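Local coordinates for kinetochore protein Mis16 (Schizosaccharomyces japonicus, PDB 4XYH) that is a WD-repeat beta-propeller protein that recognises histone H4 and the CENP-A-specific chaperone Scm3, and probably acts in delivering CENP-A to centromeres, at residues A300-T305 against E325-N330; V237-Q242 against P283-A288. All coordinates share one frame; numbering follows the deposited sequence.

Interaction 1: residues A300-T305 against E325-N330; sequences ASADHT and EDEVYN
His304 lays its imidazole against the backbone of Glu325 and Asp326, and its atoms can be followed outward from CB. CB lies 3.5 Å from Asp326 O; CG is beside the backbone N, anti to the carbonyl carbon (chi1 -50°), and meets the same peptide. On one branch CD2 comes to 3.3 Å from Asp326 C, while on the other CE1 is 3.3 Å from Glu325 O. Asp326 CA stands over the ring centre, 3.5 Å above the plane, so the evidence is for a face laid on main chain and not for a polar bond: ND1 approaches Glu325 O at a poor angle. At the base of the side chain, His304 CA makes a CA-H...O contact of 3.2 Å with Asp326 O. An alanine here would retain CB but would probably uncover the Glu325-Asp326 backbone, opening a gap where the ring had lain.

Deeper in, Val328 N donates to Ser301 O at 3.0 Å, nearly straight (158°) but from above the carbonyl plane. The two methyls of Val328 diverge: CG1, anti to the backbone N, reaches Ala300 CB at 3.5 Å, whereas CG2 packs on the His304 carbonyl. Glu327 sets CG and OE1 against Ala302 CB, and its OE1 is hydrogen-bonded to Asn285 ND2.

Residues Ser301 to His304 form a type I turn, reinforced by an ST turn at Ser301, whose OG also bonds Pro283 O, and an Asx turn at Asp303, whose OD2 bonds His280 ND1. A hairpin turn between the second and third strands of one blade, set against the entry to the innermost strand of the next, is typical of the blade-to-blade seam of a WD40 beta-propeller.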
loop_
_atom_site.group_PDB
_atom_site.type_symbol
_atom_site.label_atom_id
_atom_site.label_comp_id
_atom_site.label_asym_id
_atom_site.label_seq_id
_atom_site.Cartn_x
_atom_site.Cartn_y
_atom_site.Cartn_z
ATOM N N ALA A 300 0.302 11.499 1.332
ATOM C CA ALA A 300 -0.928 11.611 0.555
ATOM C C ALA A 300 -2.030 12.099 1.481
ATOM O O ALA A 300 -2.229 11.543 2.559
ATOM C CB ALA A 300 -1.301 10.270 -0.068
ATOM N N SER A 301 -2.750 13.129 1.064
ATOM C CA SER A 301 -3.718 13.755 1.944
ATOM C C SER A 301 -5.112 13.763 1.366
ATOM O O SER A 301 -5.289 13.695 0.148
ATOM C CB SER A 301 -3.308 15.193 2.255
ATOM O OG SER A 301 -4.300 15.836 3.042
ATOM N N ALA A 302 -6.093 13.897 2.258
ATOM C CA ALA A 302 -7.480 14.121 1.872
ATOM C C ALA A 302 -7.688 15.473 1.162
ATOM O O ALA A 302 -8.747 15.716 0.583
ATOM C CB ALA A 302 -8.391 14.026 3.106
ATOM N N ASP A 303 -6.689 16.353 1.209
ATOM C CA ASP A 303 -6.791 17.649 0.535
ATOM C C ASP A 303 -6.488 17.552 -0.961
ATOM O O ASP A 303 -6.183 18.553 -1.589
ATOM C CB ASP A 303 -5.860 18.683 1.195
ATOM C CG ASP A 303 -4.369 18.399 0.966
ATOM O OD1 ASP A 303 -4.006 17.484 0.187
ATOM O OD2 ASP A 303 -3.541 19.118 1.573
ATOM N N HIS A 304 -6.530 16.334 -1.497
ATOM C CA HIS A 304 -6.298 16.036 -2.924
ATOM C C HIS A 304 -4.827 16.164 -3.351
ATOM O O HIS A 304 -4.519 16.073 -4.533
ATOM C CB HIS A 304 -7.157 16.936 -3.845
ATOM C CG HIS A 304 -8.612 16.994 -3.481
ATOM N ND1 HIS A 304 -9.541 17.665 -4.252
ATOM C CD2 HIS A 304 -9.301 16.476 -2.434
ATOM C CE1 HIS A 304 -10.735 17.552 -3.699
ATOM N NE2 HIS A 304 -10.617 16.837 -2.594
ATOM N N THR A 305 -3.908 16.355 -2.413
ATOM C CA THR A 305 -2.533 16.551 -2.834
ATOM C C THR A 305 -1.583 15.519 -2.269
ATOM O O THR A 305 -1.894 14.820 -1.303
ATOM C CB THR A 305 -2.006 17.955 -2.436
ATOM O OG1 THR A 305 -1.887 18.040 -1.008
ATOM C CG2 THR A 305 -2.947 19.038 -2.931
ATOM N N GLU A 325 -8.352 14.733 -8.041
ATOM C CA GLU A 325 -9.600 15.471 -7.939
ATOM C C GLU A 325 -10.330 15.183 -6.639
ATOM O O GLU A 325 -11.407 15.719 -6.400
ATOM C CB GLU A 325 -10.502 15.116 -9.119
ATOM C CG GLU A 325 -9.914 15.468 -10.474
ATOM C CD GLU A 325 -10.172 16.908 -10.856
ATOM O OE1 GLU A 325 -10.911 17.114 -11.845
ATOM O OE2 GLU A 325 -9.650 17.824 -10.167
ATOM N N ASP A 326 -9.740 14.333 -5.806
ATOM C CA ASP A 326 -10.370 13.888 -4.568
ATOM C C ASP A 326 -9.263 13.424 -3.613
ATOM O O ASP A 326 -8.072 13.557 -3.936
ATOM C CB ASP A 326 -11.359 12.767 -4.861
ATOM C CG ASP A 326 -12.588 12.811 -3.973
ATOM O OD1 ASP A 326 -12.502 13.282 -2.819
ATOM O OD2 ASP A 326 -13.651 12.356 -4.440
ATOM N N GLU A 327 -9.649 12.893 -2.453
ATOM C CA GLU A 327 -8.690 12.366 -1.489
ATOM C C GLU A 327 -7.650 11.472 -2.139
ATOM O O GLU A 327 -7.980 10.570 -2.925
ATOM C CB GLU A 327 -9.389 11.559 -0.398
ATOM C CG GLU A 327 -10.305 12.357 0.485
ATOM C CD GLU A 327 -10.637 11.634 1.784
ATOM O OE1 GLU A 327 -9.718 11.015 2.394
ATOM O OE2 GLU A 327 -11.819 11.697 2.191
ATOM N N VAL A 328 -6.391 11.726 -1.806
ATOM C CA VAL A 328 -5.330 10.817 -2.195
ATOM C C VAL A 328 -5.106 9.838 -1.055
ATOM O O VAL A 328 -5.035 10.231 0.119
ATOM C CB VAL A 328 -4.041 11.559 -2.536
ATOM C CG1 VAL A 328 -3.015 10.584 -3.155
ATOM C CG2 VAL A 328 -4.351 12.700 -3.499
ATOM N N TYR A 329 -5.008 8.561 -1.412
ATOM C CA TYR A 329 -4.921 7.484 -0.436
ATOM C C TYR A 329 -3.542 6.806 -0.434
ATOM O O TYR A 329 -2.819 6.855 0.545
ATOM C CB TYR A 329 -6.022 6.460 -0.715
ATOM C CG TYR A 329 -6.191 5.404 0.357
ATOM C CD1 TYR A 329 -6.549 5.757 1.657
ATOM C CD2 TYR A 329 -6.027 4.041 0.065
ATOM C CE1 TYR A 329 -6.715 4.784 2.647
ATOM C CE2 TYR A 329 -6.198 3.052 1.052
ATOM C CZ TYR A 329 -6.542 3.430 2.342
ATOM O OH TYR A 329 -6.712 2.475 3.338
ATOM N N ASN A 330 -3.181 6.176 -1.538
ATOM C CA ASN A 330 -1.947 5.416 -1.592
ATOM C C ASN A 330 -0.809 6.255 -2.165
ATOM O O ASN A 330 -1.026 7.119 -3.010
ATOM C CB ASN A 330 -2.137 4.136 -2.429
ATOM C CG ASN A 330 -3.254 3.240 -1.894
ATOM O OD1 ASN A 330 -4.172 2.843 -2.631
ATOM N ND2 ASN A 330 -3.179 2.914 -0.605
#

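Interaction 2: residues V237-Q242 against P283-A288; sequences VVNDLQ and PVNGVA
Asp240 reaches from its strand to the neighbouring one and accepts from Val287 N through OD2, at 3.0 Å with an N-H...O angle of 159°. Its CG is anti to the backbone N, and the Val287 N-H approaches OD2 on the anti side of the carboxylate, tilted out of its plane. The same oxygen sits 3.3 Å from Gly286 CA, while Asp240 CB rests 3.5 Å from Asn285 O.

One step back along the strand, Asn239 ND2 donates to Val284 O at 2.9 Å, almost perfectly straight (175°). The acceptor lies in the Asn239 amide plane, although the donor stands well above the carbonyl plane. ND2 also bonds Asp256 OD1, so two acceptors hold this amide against rotation. Asn239 and Asn285 run side by side in the same direction, their amide planes well turned from each other; Asn285 ND2 donates to Val328 O.

Strands 238-242 and 284-288 run parallel, 3° between axes 5.4 Å apart, but the bonds across the contact come from side chains on one partner. They belong to separate antiparallel sheets, as expected of the innermost strands of successive blades around a beta-propeller channel.

The packing slackens toward Gln242, where the CA separation to Ala288 has grown to 6.8 Å. The extended Gln242 chain brings NE2 no nearer than 3.7 Å to Ala288 CA, without a hydrogen bond between them, and OE1 accepts a weak hydrogen bond from Phe289 N. Here the partly exposed Gln242 faces buried Ala288, whose carbonyl is taken by Trp333 NE1.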
loop_
_atom_site.group_PDB
_atom_site.type_symbol
_atom_site.label_atom_id
_atom_site.label_comp_id
_atom_site.label_asym_id
_atom_site.label_seq_id
_atom_site.Cartn_x
_atom_site.Cartn_y
_atom_site.Cartn_z
ATOM N N VAL A 237 -7.333 8.330 14.144
ATOM C CA VAL A 237 -6.841 7.093 13.512
ATOM C C VAL A 237 -5.450 7.237 12.871
ATOM O O VAL A 237 -5.161 8.228 12.190
ATOM C CB VAL A 237 -7.827 6.595 12.426
ATOM C CG1 VAL A 237 -8.193 7.724 11.494
ATOM C CG2 VAL A 237 -7.224 5.458 11.627
ATOM N N VAL A 238 -4.579 6.271 13.131
ATOM C CA VAL A 238 -3.308 6.178 12.418
ATOM C C VAL A 238 -3.529 5.446 11.100
ATOM O O VAL A 238 -3.766 4.225 11.088
ATOM C CB VAL A 238 -2.246 5.433 13.229
ATOM C CG1 VAL A 238 -0.912 5.400 12.463
ATOM C CG2 VAL A 238 -2.081 6.069 14.610
ATOM N N ASN A 239 -3.446 6.185 9.998
ATOM C CA ASN A 239 -3.811 5.655 8.685
ATOM C C ASN A 239 -2.740 4.774 8.022
ATOM O O ASN A 239 -3.067 3.859 7.249
ATOM C CB ASN A 239 -4.173 6.810 7.738
ATOM C CG ASN A 239 -5.491 7.478 8.116
ATOM O OD1 ASN A 239 -6.419 6.803 8.543
ATOM N ND2 ASN A 239 -5.579 8.798 7.950
ATOM N N ASP A 240 -1.475 5.050 8.315
ATOM C CA ASP A 240 -0.380 4.435 7.573
ATOM C C ASP A 240 0.894 4.660 8.357
ATOM O O ASP A 240 0.985 5.629 9.110
ATOM C CB ASP A 240 -0.280 5.036 6.162
ATOM C CG ASP A 240 0.536 4.172 5.192
ATOM O OD1 ASP A 240 0.776 2.980 5.479
ATOM O OD2 ASP A 240 0.925 4.690 4.125
ATOM N N LEU A 241 1.856 3.749 8.210
ATOM C CA LEU A 241 3.144 3.859 8.885
ATOM C C LEU A 241 4.203 3.053 8.127
ATOM O O LEU A 241 3.868 2.112 7.417
ATOM C CB LEU A 241 3.051 3.398 10.346
ATOM C CG LEU A 241 2.381 2.080 10.783
ATOM C CD1 LEU A 241 3.133 0.849 10.322
ATOM C CD2 LEU A 241 2.248 2.036 12.301
ATOM N N GLN A 242 5.473 3.421 8.279
ATOM C CA GLN A 242 6.543 2.730 7.573
ATOM C C GLN A 242 7.877 2.835 8.314
ATOM O O GLN A 242 8.216 3.876 8.871
ATOM C CB GLN A 242 6.691 3.274 6.140
ATOM C CG GLN A 242 7.537 2.357 5.238
ATOM C CD GLN A 242 7.868 2.947 3.858
ATOM O OE1 GLN A 242 9.016 3.285 3.583
ATOM N NE2 GLN A 242 6.875 3.027 2.982
ATOM N N PRO A 283 -6.850 15.313 6.830
ATOM C CA PRO A 283 -6.288 13.981 7.097
ATOM C C PRO A 283 -5.191 13.516 6.135
ATOM O O PRO A 283 -5.263 13.720 4.916
ATOM C CB PRO A 283 -7.519 13.084 6.991
ATOM C CG PRO A 283 -8.580 13.933 7.611
ATOM C CD PRO A 283 -8.292 15.346 7.149
ATOM N N VAL A 284 -4.158 12.915 6.709
ATOM C CA VAL A 284 -3.072 12.349 5.926
ATOM C C VAL A 284 -3.242 10.839 5.835
ATOM O O VAL A 284 -3.221 10.157 6.862
ATOM C CB VAL A 284 -1.706 12.684 6.537
ATOM C CG1 VAL A 284 -0.603 12.331 5.560
ATOM C CG2 VAL A 284 -1.648 14.167 6.884
ATOM N N ASN A 285 -3.408 10.333 4.610
ATOM C CA ASN A 285 -3.785 8.935 4.381
ATOM C C ASN A 285 -2.644 7.964 4.144
ATOM O O ASN A 285 -2.782 6.781 4.435
ATOM C CB ASN A 285 -4.749 8.841 3.194
ATOM C CG ASN A 285 -6.064 9.536 3.468
ATOM O OD1 ASN A 285 -6.559 9.508 4.594
ATOM N ND2 ASN A 285 -6.623 10.182 2.455
ATOM N N GLY A 286 -1.534 8.442 3.592
ATOM C CA GLY A 286 -0.420 7.556 3.301
ATOM C C GLY A 286 0.918 8.247 3.449
ATOM O O GLY A 286 1.012 9.485 3.393
ATOM N N VAL A 287 1.960 7.441 3.632
ATOM C CA VAL A 287 3.313 7.946 3.784
ATOM C C VAL A 287 4.276 6.921 3.197
ATOM O O VAL A 287 4.044 5.715 3.285
ATOM C CB VAL A 287 3.644 8.224 5.272
ATOM C CG1 VAL A 287 3.446 6.955 6.096
ATOM C CG2 VAL A 287 5.073 8.794 5.446
ATOM N N ALA A 288 5.356 7.397 2.595
ATOM C CA ALA A 288 6.295 6.497 1.938
ATOM C C ALA A 288 7.688 7.117 1.846
ATOM O O ALA A 288 7.859 8.248 1.371
ATOM C CB ALA A 288 5.787 6.116 0.556
#

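In the fold
The two contacts are successive seams of one beta-propeller, their centres 12 Å apart. Along the chain they come in series: interaction 2 joins the sheet that begins with strand 238-243 to the sheet of strands 284-289 to 319-321, and interaction 1 joins that middle sheet to the one that begins with strand 328-333. Strands 284-289 and 296-301, neighbours in the middle sheet, carry one side of each contact. The two segments, 283-288 and 300-305, meet directly, with probable hydrogen bonds from Asn285 N to Ala300 O and from Ala302 N to Pro283 O. Three adjacent blades are thereby linked in sequence, consistent with a closed ring carrying histone and chaperone binding surfaces.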